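Local coordinates for probable ss-1,3-N-acetylglucosaminyltransferase (PDB 6H21), which is probably a glycosyltransferase of family 2, with a GT-A type fold joined to a helical linker region, at residues A161-N166 against F206-K211; N166-A171 against K211-K216; F202-L207 against N249-A254. All blocks are in the same frame, centred on the assembly; numbering follows the deposited sequence.

Overall arrangement
All three contacts are apolar packing. Contacts 1 and 3 use helix 198-207 or the chain just after it, and contact 2 uses strand 213-216. Contacts 1 and 2 are buried neighbours. They share N166 and K211 and bring the loop before strand 177-179 against residues 206-211 and then strand 213-216. Y213 ties them together, since its hydroxyl is bonded to L207 and its backbone to A161. Contact 3 lies on another face of the helix, partly buried, and helix 242-256 of the linker region packs there. Contact 1 adds a water bridge and contact 2 an aromatic ring. Contact 3 joins isoleucine and alanine methyls with the aliphatic stem of E205. F169 lies between, touching I163 and I204.

Contact 1. Residues A161-N166 against F206-K211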
loop_
_atom_site.group_PDB
_atom_site.type_symbol
_atom_site.label_atom_id
_atom_site.label_comp_id
_atom_site.label_asym_id
_atom_site.label_seq_id
_atom_site.Cartn_x
_atom_site.Cartn_y
_atom_site.Cartn_z
ATOM N N ALA C 161 27.884 -27.615 -12.869
ATOM C CA ALA C 161 27.176 -26.377 -12.598
ATOM C C ALA C 161 26.254 -26.548 -11.390
ATOM O O ALA C 161 25.931 -27.669 -10.976
ATOM C CB ALA C 161 26.411 -25.943 -13.820
ATOM N N ASP C 162 25.850 -25.404 -10.837
ATOM C CA ASP C 162 24.963 -25.313 -9.695
ATOM C C ASP C 162 23.659 -24.655 -10.172
ATOM O O ASP C 162 23.697 -23.669 -10.922
ATOM C CB ASP C 162 25.660 -24.529 -8.577
ATOM C CG ASP C 162 24.922 -24.496 -7.249
ATOM O OD1 ASP C 162 24.895 -25.552 -6.578
ATOM O OD2 ASP C 162 24.387 -23.416 -6.883
ATOM N N ILE C 163 22.516 -25.171 -9.716
ATOM C CA ILE C 163 21.221 -24.614 -10.104
ATOM C C ILE C 163 21.191 -23.108 -9.769
ATOM O O ILE C 163 20.824 -22.295 -10.607
ATOM C CB ILE C 163 20.061 -25.409 -9.464
ATOM C CG1 ILE C 163 19.958 -26.816 -10.053
ATOM C CG2 ILE C 163 18.751 -24.656 -9.614
ATOM C CD1 ILE C 163 19.043 -27.748 -9.320
ATOM N N ILE C 164 21.644 -22.737 -8.570
ATOM C CA ILE C 164 21.516 -21.379 -8.088
ATOM C C ILE C 164 22.639 -20.487 -8.649
ATOM O O ILE C 164 22.350 -19.439 -9.248
ATOM C CB ILE C 164 21.422 -21.376 -6.550
ATOM C CG1 ILE C 164 20.070 -21.951 -6.117
ATOM C CG2 ILE C 164 21.647 -19.985 -5.973
ATOM C CD1 ILE C 164 19.988 -22.279 -4.651
ATOM N N ASP C 165 23.902 -20.887 -8.499
ATOM C CA ASP C 165 25.021 -20.055 -8.919
ATOM C C ASP C 165 25.050 -19.859 -10.442
ATOM O O ASP C 165 25.638 -18.903 -10.906
ATOM C CB ASP C 165 26.378 -20.640 -8.520
ATOM C CG ASP C 165 26.591 -20.854 -7.031
ATOM O OD1 ASP C 165 25.890 -20.210 -6.207
ATOM O OD2 ASP C 165 27.481 -21.659 -6.700
ATOM N N ASN C 166 24.493 -20.791 -11.223
ATOM C CA ASN C 166 24.600 -20.733 -12.673
ATOM C C ASN C 166 23.226 -20.474 -13.297
ATOM O O ASN C 166 23.037 -20.668 -14.520
ATOM C CB ASN C 166 25.233 -22.008 -13.227
ATOM C CG ASN C 166 26.629 -22.262 -12.693
ATOM O OD1 ASN C 166 26.843 -23.212 -11.930
ATOM N ND2 ASN C 166 27.582 -21.433 -13.101
ATOM N N PHE C 206 13.864 -33.492 -14.095
ATOM C CA PHE C 206 15.155 -34.043 -14.454
ATOM C C PHE C 206 16.228 -33.565 -13.472
ATOM O O PHE C 206 17.023 -34.378 -12.974
ATOM C CB PHE C 206 15.564 -33.668 -15.877
ATOM C CG PHE C 206 16.752 -34.442 -16.378
ATOM C CD1 PHE C 206 18.042 -34.011 -16.117
ATOM C CD2 PHE C 206 16.581 -35.623 -17.083
ATOM C CE1 PHE C 206 19.133 -34.730 -16.578
ATOM C CE2 PHE C 206 17.675 -36.345 -17.536
ATOM C CZ PHE C 206 18.950 -35.903 -17.279
ATOM N N LEU C 207 16.268 -32.250 -13.234
ATOM C CA LEU C 207 17.279 -31.608 -12.338
ATOM C C LEU C 207 17.223 -32.207 -10.921
ATOM O O LEU C 207 18.250 -32.420 -10.299
ATOM C CB LEU C 207 17.043 -30.088 -12.282
ATOM C CG LEU C 207 17.414 -29.299 -13.537
ATOM C CD1 LEU C 207 16.904 -27.868 -13.437
ATOM C CD2 LEU C 207 18.917 -29.316 -13.773
ATOM N N MET C 208 16.010 -32.471 -10.428
ATOM C CA MET C 208 15.769 -32.919 -9.074
ATOM C C MET C 208 16.121 -34.416 -8.923
ATOM O O MET C 208 16.193 -34.932 -7.809
ATOM C CB MET C 208 14.298 -32.690 -8.703
ATOM C CG MET C 208 13.898 -31.200 -8.574
ATOM S SD MET C 208 14.948 -30.274 -7.425
ATOM C CE MET C 208 16.009 -29.347 -8.530
ATOM N N ASN C 209 16.372 -35.100 -10.039
ATOM C CA ASN C 209 16.727 -36.513 -10.038
ATOM C C ASN C 209 18.137 -36.710 -10.606
ATOM O O ASN C 209 18.512 -37.805 -10.887
ATOM C CB ASN C 209 15.690 -37.315 -10.817
ATOM C CG ASN C 209 14.420 -37.456 -10.014
ATOM O OD1 ASN C 209 14.391 -38.227 -9.055
ATOM N ND2 ASN C 209 13.402 -36.679 -10.347
ATOM N N SER C 210 18.930 -35.645 -10.730
ATOM C CA SER C 210 20.285 -35.796 -11.275
ATOM C C SER C 210 21.231 -34.832 -10.558
ATOM O O SER C 210 20.777 -33.927 -9.880
ATOM C CB SER C 210 20.292 -35.588 -12.767
ATOM O OG SER C 210 19.901 -34.261 -13.092
ATOM N N LYS C 211 22.538 -35.064 -10.704
ATOM C CA LYS C 211 23.555 -34.372 -9.900
ATOM C C LYS C 211 24.458 -33.495 -10.783
ATOM O O LYS C 211 24.842 -32.412 -10.378
ATOM C CB LYS C 211 24.383 -35.392 -9.110
HETATM O O HOH W 1 26.619 -30.190 -11.671
#
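The tight part of this contact is a meeting of two methyl groups. CD1 of I163 lies 3.5 Å from CE of M208, and the two side chains cross obliquely. M208 starts out away from the loop. It then bends at chi2 and chi3 (-54° and 103°), which brings CE back to the isoleucine. I163 CD1 also rests on L207, 4.3 Å from its CB. All three residues are buried, and L270, Y261 and Y213 add to the packing round I163.

The other side is loose. There A161 and K211, both partly exposed, do not touch. Water 1 fills in, 2.7 Å from A161 O and 3.1 Å from K211 O.

Each segment is stiffened from within. F206 O accepts N209 N and S210 OG from opposite faces of its carbonyl plane, just where L207 to S210 form a type I beta turn. Within 161-166, N166 OD1 accepts D162 N in its carbonyl plane. OD2 of D162 uses its anti lone pair to accept D165 N at 3.0 Å, a nearly straight bond of 168°. This bond, from the backbone N three residues on, is an Asx motif in the loop between strands 134-142 and 177-179.

Contact 2. Residues N166-A171 against K211-K216; sequences NSIFYA and KNYSIK
N166 and I168 face I215 and Y213 across a gap between backbones, with CA to CA distances of 9.0 Å for N166 and I215 and 9.6 Å for I168 and Y213. A short 3-10 segment, 168-170, thus stands off from strand 213-216, and side chains alone bridge the space.

Two apolar touches do this. In the first, the tip of I215 meets the stem of the asparagine: I215 CD1 is 3.9 Å from N166 CB. The amide is turned toward D162. In the second, I168 CD1 comes obliquely to the ring of Y213, 4.1 Å from CD2. CG1 of I168 sits beside the backbone N, and the chain runs on extended (chi2 -172°), which carries CD1 out to the ring. One face of this ring receives K211 O, 3.7 Å above its centre. The phenol oxygen lies beyond the contact, hydrogen-bonded to Y261 OH and to L207 O.

The turn of 166-171 is held by its own backbone bonds, Y170 N to S167 O and A171 N to I168 O. The carbonyl of S167 also lies at the edge of the Y170 ring, in its plane.

Around the contact, I168 leans on L207 and F169 on I204, both of helix 198-207. Y170 reaches helix 264-281, where its hydroxyl bonds to R280. Strand 213-216 pairs in parallel with strand 134-142 within the sheet. S214, whose side chain points away from 166-171, and K216 pack on helix 119-129.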
loop_
_atom_site.group_PDB
_atom_site.type_symbol
_atom_site.label_atom_id
_atom_site.label_comp_id
_atom_site.label_asym_id
_atom_site.label_seq_id
_atom_site.Cartn_x
_atom_site.Cartn_y
_atom_site.Cartn_z
ATOM N N ASN C 166 24.493 -20.791 -11.223
ATOM C CA ASN C 166 24.600 -20.733 -12.673
ATOM C C ASN C 166 23.226 -20.474 -13.297
ATOM O O ASN C 166 23.037 -20.668 -14.520
ATOM C CB ASN C 166 25.233 -22.008 -13.227
ATOM C CG ASN C 166 26.629 -22.262 -12.693
ATOM O OD1 ASN C 166 26.843 -23.212 -11.930
ATOM N ND2 ASN C 166 27.582 -21.433 -13.101
ATOM N N SER C 167 22.263 -20.079 -12.455
ATOM C CA SER C 167 21.025 -19.467 -12.906
ATOM C C SER C 167 20.217 -20.423 -13.795
ATOM O O SER C 167 19.631 -19.982 -14.774
ATOM C CB SER C 167 21.313 -18.183 -13.656
ATOM O OG SER C 167 21.871 -17.203 -12.791
ATOM N N ILE C 168 20.157 -21.712 -13.422
ATOM C CA ILE C 168 19.567 -22.736 -14.297
ATOM C C ILE C 168 18.040 -22.588 -14.303
ATOM O O ILE C 168 17.413 -22.908 -15.310
ATOM C CB ILE C 168 20.039 -24.160 -13.920
ATOM C CG1 ILE C 168 21.565 -24.239 -13.910
ATOM C CG2 ILE C 168 19.441 -25.222 -14.837
ATOM C CD1 ILE C 168 22.108 -25.640 -13.745
ATOM N N PHE C 169 17.447 -22.045 -13.227
ATOM C CA PHE C 169 15.992 -21.841 -13.195
ATOM C C PHE C 169 15.524 -20.782 -14.205
ATOM O O PHE C 169 14.332 -20.636 -14.409
ATOM C CB PHE C 169 15.503 -21.432 -11.805
ATOM C CG PHE C 169 15.334 -22.570 -10.837
ATOM C CD1 PHE C 169 15.252 -23.882 -11.261
ATOM C CD2 PHE C 169 15.247 -22.313 -9.481
ATOM C CE1 PHE C 169 15.119 -24.917 -10.345
ATOM C CE2 PHE C 169 15.086 -23.345 -8.566
ATOM C CZ PHE C 169 14.998 -24.642 -9.001
ATOM N N TYR C 170 16.458 -20.083 -14.851
ATOM C CA TYR C 170 16.120 -19.100 -15.876
ATOM C C TYR C 170 16.365 -19.666 -17.284
ATOM O O TYR C 170 16.333 -18.930 -18.241
ATOM C CB TYR C 170 16.910 -17.812 -15.604
ATOM C CG TYR C 170 16.490 -17.163 -14.312
ATOM C CD1 TYR C 170 16.979 -17.619 -13.099
ATOM C CD2 TYR C 170 15.540 -16.156 -14.292
ATOM C CE1 TYR C 170 16.563 -17.067 -11.900
ATOM C CE2 TYR C 170 15.119 -15.590 -13.101
ATOM C CZ TYR C 170 15.628 -16.047 -11.902
ATOM O OH TYR C 170 15.216 -15.495 -10.725
ATOM N N ALA C 171 16.625 -20.971 -17.387
ATOM C CA ALA C 171 16.949 -21.633 -18.644
ATOM C C ALA C 171 16.380 -23.059 -18.619
ATOM O O ALA C 171 17.101 -24.047 -18.679
ATOM C CB ALA C 171 18.450 -21.627 -18.847
ATOM N N LYS C 211 22.538 -35.064 -10.704
ATOM C CA LYS C 211 23.555 -34.372 -9.900
ATOM C C LYS C 211 24.458 -33.495 -10.783
ATOM O O LYS C 211 24.842 -32.412 -10.378
ATOM C CB LYS C 211 24.383 -35.392 -9.110
ATOM N N ASN C 212 24.784 -33.974 -11.984
ATOM C CA ASN C 212 25.895 -33.476 -12.759
ATOM C C ASN C 212 25.372 -32.706 -13.971
ATOM O O ASN C 212 24.832 -33.304 -14.910
ATOM C CB ASN C 212 26.795 -34.634 -13.204
ATOM C CG ASN C 212 27.525 -35.283 -12.046
ATOM O OD1 ASN C 212 27.559 -34.737 -10.946
ATOM N ND2 ASN C 212 28.124 -36.438 -12.287
ATOM N N TYR C 213 25.556 -31.386 -13.963
ATOM C CA TYR C 213 25.082 -30.564 -15.079
ATOM C C TYR C 213 26.265 -29.790 -15.663
ATOM O O TYR C 213 27.096 -29.257 -14.915
ATOM C CB TYR C 213 23.974 -29.602 -14.642
ATOM C CG TYR C 213 23.132 -30.034 -13.472
ATOM C CD1 TYR C 213 22.292 -31.128 -13.552
ATOM C CD2 TYR C 213 23.146 -29.311 -12.293
ATOM C CE1 TYR C 213 21.514 -31.514 -12.467
ATOM C CE2 TYR C 213 22.376 -29.675 -11.207
ATOM C CZ TYR C 213 21.536 -30.766 -11.303
ATOM O OH TYR C 213 20.776 -31.111 -10.230
ATOM N N SER C 214 26.325 -29.723 -16.996
ATOM C CA SER C 214 27.442 -29.074 -17.681
ATOM C C SER C 214 26.918 -27.994 -18.638
ATOM O O SER C 214 25.852 -28.141 -19.204
ATOM C CB SER C 214 28.292 -30.110 -18.384
ATOM O OG SER C 214 28.774 -31.068 -17.441
ATOM N N ILE C 215 27.710 -26.931 -18.812
ATOM C CA ILE C 215 27.365 -25.783 -19.640
ATOM C C ILE C 215 28.504 -25.561 -20.630
ATOM O O ILE C 215 29.660 -25.355 -20.218
ATOM C CB ILE C 215 27.129 -24.521 -18.782
ATOM C CG1 ILE C 215 25.952 -24.696 -17.814
ATOM C CG2 ILE C 215 26.960 -23.286 -19.660
ATOM C CD1 ILE C 215 25.985 -23.763 -16.633
ATOM N N LYS C 216 28.150 -25.556 -21.922
ATOM C CA LYS C 216 29.111 -25.459 -23.007
ATOM C C LYS C 216 28.793 -24.194 -23.822
ATOM O O LYS C 216 27.653 -23.985 -24.210
ATOM C CB LYS C 216 29.064 -26.783 -23.782
ATOM C CG LYS C 216 30.196 -27.033 -24.759
ATOM C CD LYS C 216 31.522 -27.359 -24.122
ATOM C CE LYS C 216 32.465 -28.089 -25.059
ATOM N NZ LYS C 216 33.123 -27.156 -26.004
#

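Contact 3. Residues F202-L207 against N249-A254; sequences FTIEFL and NEIYKA
I204 lays its CG2 branch over the last turn of 249-254, where the methyl is 4.0 Å from I251 O and 4.1 Å from A254 CB. CG2 is anti to the backbone N in I204, and this puts the branch on the side of the second helix. The two isoleucines also meet branch to branch, CG2 of I204 to CG2 of I251 at 4.3 Å. E205 brings in its aliphatic stem: its CG is 4.1 Å from A254 CB. The small alanine methyl is therefore flanked by one isoleucine branch and one glutamate stem.

The two helical segments run almost parallel, at 5°, with their axes 9.3 Å apart. This is ordinary near-parallel helix packing, closest at E205 and A254, whose CA atoms are 5.8 Å apart. It joins helix 198-207 to helix 242-256 of the TarS linker family region. I251 also packs on Q200 and L201 one turn earlier, and on Y274 of helix 264-281.

Beyond CG the E205 chain is extended. Its OE2 is 5.2 Å from E250 OE1, so the like charges may repel mildly. K191 makes a long, weak ion pair with that same OE2. On the far face of helix 198-207, F202 stacks on F190, and both F202 and F206 meet F178 edge-to-face.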
loop_
_atom_site.group_PDB
_atom_site.type_symbol
_atom_site.label_atom_id
_atom_site.label_comp_id
_atom_site.label_asym_id
_atom_site.label_seq_id
_atom_site.Cartn_x
_atom_site.Cartn_y
_atom_site.Cartn_z
ATOM N N PHE C 202 9.324 -30.717 -16.885
ATOM C CA PHE C 202 10.180 -31.812 -17.324
ATOM C C PHE C 202 11.635 -31.529 -16.920
ATOM O O PHE C 202 12.271 -32.384 -16.340
ATOM C CB PHE C 202 10.054 -32.043 -18.831
ATOM C CG PHE C 202 10.900 -33.178 -19.350
ATOM C CD1 PHE C 202 12.250 -32.987 -19.613
ATOM C CD2 PHE C 202 10.356 -34.437 -19.544
ATOM C CE1 PHE C 202 13.033 -34.027 -20.084
ATOM C CE2 PHE C 202 11.138 -35.477 -20.012
ATOM C CZ PHE C 202 12.478 -35.276 -20.274
ATOM N N THR C 203 12.144 -30.326 -17.215
ATOM C CA THR C 203 13.527 -29.982 -16.894
ATOM C C THR C 203 13.758 -29.996 -15.375
ATOM O O THR C 203 14.781 -30.529 -14.912
ATOM C CB THR C 203 13.942 -28.645 -17.514
ATOM O OG1 THR C 203 13.809 -28.738 -18.933
ATOM C CG2 THR C 203 15.365 -28.268 -17.173
ATOM N N ILE C 204 12.811 -29.450 -14.600
ATOM C CA ILE C 204 12.892 -29.460 -13.133
ATOM C C ILE C 204 12.887 -30.900 -12.600
ATOM O O ILE C 204 13.690 -31.216 -11.719
ATOM C CB ILE C 204 11.754 -28.626 -12.506
ATOM C CG1 ILE C 204 11.889 -27.135 -12.833
ATOM C CG2 ILE C 204 11.630 -28.899 -11.006
ATOM C CD1 ILE C 204 12.700 -26.330 -11.848
ATOM N N GLU C 205 11.961 -31.745 -13.086
ATOM C CA GLU C 205 11.896 -33.166 -12.670
ATOM C C GLU C 205 13.257 -33.820 -12.942
ATOM O O GLU C 205 13.761 -34.590 -12.107
ATOM C CB GLU C 205 10.756 -33.928 -13.363
ATOM C CG GLU C 205 9.371 -33.591 -12.812
ATOM C CD GLU C 205 8.161 -34.379 -13.324
ATOM O OE1 GLU C 205 8.201 -34.902 -14.454
ATOM O OE2 GLU C 205 7.147 -34.443 -12.588
ATOM N N PHE C 206 13.864 -33.492 -14.095
ATOM C CA PHE C 206 15.155 -34.043 -14.454
ATOM C C PHE C 206 16.228 -33.565 -13.472
ATOM O O PHE C 206 17.023 -34.378 -12.974
ATOM C CB PHE C 206 15.564 -33.668 -15.877
ATOM C CG PHE C 206 16.752 -34.442 -16.378
ATOM C CD1 PHE C 206 18.042 -34.011 -16.117
ATOM C CD2 PHE C 206 16.581 -35.623 -17.083
ATOM C CE1 PHE C 206 19.133 -34.730 -16.578
ATOM C CE2 PHE C 206 17.675 -36.345 -17.536
ATOM C CZ PHE C 206 18.950 -35.903 -17.279
ATOM N N LEU C 207 16.268 -32.250 -13.234
ATOM C CA LEU C 207 17.279 -31.608 -12.338
ATOM C C LEU C 207 17.223 -32.207 -10.921
ATOM O O LEU C 207 18.250 -32.420 -10.299
ATOM C CB LEU C 207 17.043 -30.088 -12.282
ATOM C CG LEU C 207 17.414 -29.299 -13.537
ATOM C CD1 LEU C 207 16.904 -27.868 -13.437
ATOM C CD2 LEU C 207 18.917 -29.316 -13.773
ATOM N N ASN C 249 2.238 -26.118 -9.512
ATOM C CA ASN C 249 2.125 -26.968 -8.335
ATOM C C ASN C 249 3.062 -28.188 -8.459
ATOM O O ASN C 249 3.706 -28.552 -7.508
ATOM C CB ASN C 249 0.674 -27.378 -8.061
ATOM C CG ASN C 249 0.531 -28.177 -6.786
ATOM O OD1 ASN C 249 0.102 -29.336 -6.804
ATOM N ND2 ASN C 249 0.994 -27.617 -5.685
ATOM N N GLU C 250 3.159 -28.792 -9.644
ATOM C CA GLU C 250 3.966 -29.993 -9.853
ATOM C C GLU C 250 5.462 -29.666 -9.787
ATOM O O GLU C 250 6.254 -30.503 -9.365
ATOM C CB GLU C 250 3.589 -30.680 -11.174
ATOM C CG GLU C 250 2.160 -31.207 -11.195
ATOM C CD GLU C 250 1.858 -32.358 -10.246
ATOM O OE1 GLU C 250 2.743 -33.226 -10.064
ATOM O OE2 GLU C 250 0.720 -32.398 -9.687
ATOM N N ILE C 251 5.837 -28.437 -10.172
ATOM C CA ILE C 251 7.226 -27.992 -10.081
ATOM C C ILE C 251 7.660 -27.976 -8.606
ATOM O O ILE C 251 8.700 -28.549 -8.244
ATOM C CB ILE C 251 7.406 -26.640 -10.787
ATOM C CG1 ILE C 251 7.380 -26.830 -12.309
ATOM C CG2 ILE C 251 8.665 -25.924 -10.312
ATOM C CD1 ILE C 251 7.169 -25.551 -13.071
ATOM N N TYR C 252 6.846 -27.336 -7.757
ATOM C CA TYR C 252 7.131 -27.265 -6.318
ATOM C C TYR C 252 7.164 -28.659 -5.684
ATOM O O TYR C 252 8.061 -28.928 -4.888
ATOM C CB TYR C 252 6.112 -26.376 -5.616
ATOM C CG TYR C 252 6.318 -24.913 -5.875
ATOM C CD1 TYR C 252 7.446 -24.269 -5.401
ATOM C CD2 TYR C 252 5.392 -24.179 -6.593
ATOM C CE1 TYR C 252 7.632 -22.907 -5.594
ATOM C CE2 TYR C 252 5.569 -22.828 -6.815
ATOM C CZ TYR C 252 6.694 -22.192 -6.309
ATOM O OH TYR C 252 6.860 -20.862 -6.490
ATOM N N LYS C 253 6.215 -29.535 -6.076
ATOM C CA LYS C 253 6.147 -30.923 -5.603
ATOM C C LYS C 253 7.443 -31.667 -5.960
ATOM O O LYS C 253 7.971 -32.383 -5.119
ATOM C CB LYS C 253 4.939 -31.680 -6.166
ATOM C CG LYS C 253 3.580 -31.237 -5.622
ATOM C CD LYS C 253 2.553 -32.343 -5.487
ATOM C CE LYS C 253 1.805 -32.677 -6.767
ATOM N N ALA C 254 7.957 -31.460 -7.178
ATOM C CA ALA C 254 9.194 -32.114 -7.659
ATOM C C ALA C 254 10.394 -31.675 -6.815
ATOM O O ALA C 254 11.255 -32.480 -6.486
ATOM C CB ALA C 254 9.451 -31.844 -9.125
#